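Side-chain contact in translocator protein bipD (Burkholderia pseudomallei, PDB 3NFT), which is required for invasion of epithelial cells and survival within host cells, and probably regulates secretion of the effectors BipB and BipC and their insertion into the target membrane: residues Q195-K198 with G199-I202. Sequence-based numbering, arbitrary orientation.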
loop_
_atom_site.group_PDB
_atom_site.type_symbol
_atom_site.label_atom_id
_atom_site.label_comp_id
_atom_site.label_asym_id
_atom_site.label_seq_id
_atom_site.Cartn_x
_atom_site.Cartn_y
_atom_site.Cartn_z
ATOM N N GLN A 195 9.413 -14.327 -18.582
ATOM C CA GLN A 195 8.031 -14.221 -18.158
ATOM C C GLN A 195 7.986 -13.240 -17.008
ATOM O O GLN A 195 8.647 -13.442 -15.996
ATOM C CB GLN A 195 7.505 -15.585 -17.708
ATOM C CG GLN A 195 6.125 -15.540 -17.105
ATOM C CD GLN A 195 5.073 -15.131 -18.106
ATOM O OE1 GLN A 195 4.931 -15.762 -19.158
ATOM N NE2 GLN A 195 4.334 -14.063 -17.794
ATOM N N LEU A 196 7.212 -12.176 -17.175
ATOM C CA LEU A 196 6.963 -11.231 -16.091
ATOM C C LEU A 196 6.121 -11.893 -14.993
ATOM O O LEU A 196 5.363 -12.841 -15.268
ATOM C CB LEU A 196 6.242 -9.987 -16.621
ATOM C CG LEU A 196 7.039 -9.068 -17.549
ATOM C CD1 LEU A 196 6.177 -7.983 -18.175
ATOM C CD2 LEU A 196 8.182 -8.450 -16.771
ATOM N N PRO A 197 6.223 -11.395 -13.750
ATOM C CA PRO A 197 5.391 -11.911 -12.657
ATOM C C PRO A 197 3.904 -11.823 -12.996
ATOM O O PRO A 197 3.475 -10.909 -13.718
ATOM C CB PRO A 197 5.734 -10.982 -11.485
ATOM C CG PRO A 197 7.082 -10.388 -11.830
ATOM C CD PRO A 197 7.094 -10.280 -13.324
ATOM N N LYS A 198 3.113 -12.772 -12.501
ATOM C CA LYS A 198 1.664 -12.694 -12.662
ATOM C C LYS A 198 1.179 -11.392 -12.014
ATOM O O LYS A 198 1.707 -10.962 -10.978
ATOM C CB LYS A 198 0.964 -13.911 -12.041
ATOM C CG LYS A 198 -0.467 -14.098 -12.542
ATOM C CD LYS A 198 -1.105 -15.381 -12.020
ATOM C CE LYS A 198 -2.515 -15.574 -12.609
ATOM N NZ LYS A 198 -3.210 -16.805 -12.094
ATOM N N GLY A 199 0.221 -10.735 -12.661
ATOM C CA GLY A 199 -0.277 -9.435 -12.205
ATOM C C GLY A 199 0.479 -8.230 -12.744
ATOM O O GLY A 199 0.110 -7.090 -12.456
ATOM N N ALA A 200 1.526 -8.461 -13.543
ATOM C CA ALA A 200 2.350 -7.362 -14.029
ATOM C C ALA A 200 1.547 -6.426 -14.941
ATOM O O ALA A 200 0.721 -6.866 -15.730
ATOM C CB ALA A 200 3.591 -7.893 -14.735
ATOM N N ASP A 201 1.791 -5.127 -14.809
ATOM C CA ASP A 201 1.135 -4.112 -15.617
ATOM C C ASP A 201 1.882 -4.070 -16.945
ATOM O O ASP A 201 2.964 -3.495 -17.059
ATOM C CB ASP A 201 1.187 -2.768 -14.876
ATOM C CG ASP A 201 0.462 -1.640 -15.601
ATOM O OD1 ASP A 201 0.309 -1.673 -16.838
ATOM O OD2 ASP A 201 0.078 -0.672 -14.892
ATOM N N ILE A 202 1.307 -4.698 -17.964
ATOM C CA ILE A 202 2.016 -4.885 -19.231
ATOM C C ILE A 202 2.324 -3.571 -19.936
ATOM O O ILE A 202 3.408 -3.392 -20.490
ATOM C CB ILE A 202 1.223 -5.810 -20.182
ATOM C CG1 ILE A 202 1.057 -7.193 -19.562
ATOM C CG2 ILE A 202 1.890 -5.885 -21.546
ATOM C CD1 ILE A 202 2.312 -7.848 -19.103
#
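Ala200 N donates to Pro197 O over 3.1 Å, the bond that closes a type II beta turn from Pro197 to Ala200 in the loop between strand 193-195 and helix 202-209. Pro197 opens the turn and supplies the acceptor carbonyl, a task that asks for no N-H of its own; Lys198 and Gly199 are the two corners. Lys198, the first, has the extended backbone that type II needs there. Its CG is anti to the backbone N (chi1 -162°) and its chain is extended, which carries the ammonium group away from the turn at the exposed surface. Gly199, the second, holds a positive phi of 89°, where a beta carbon would be jammed against Lys198 O.

The turn brings small and branched apolar groups together on its inner side. The Ala200 methyl sits 3.9 Å from Leu196 CB and is compact enough to fit beside Pro197 O. Farther out, Leu196 CD1 meets Ile202 CD1 at 4.0 Å; the first torsion of Ile202 (chi1 -62°) puts CG1 beside the backbone N, and the second then brings CD1 up to the leucine. Leu196 is buried among Ile143 of helix 121-160, Ile215 and Trp205, joining the small antiparallel sheet to the long helix. Asp201, the N-cap of helix 202-209, accepts from Arg204 N through OD1. On the strand side, the Gln195 amide folds back and its NE2 gives one N-H bond to Ser218 O and another, 3.0 Å long, to a lone pair of Leu196 O, which lies almost in the amide plane.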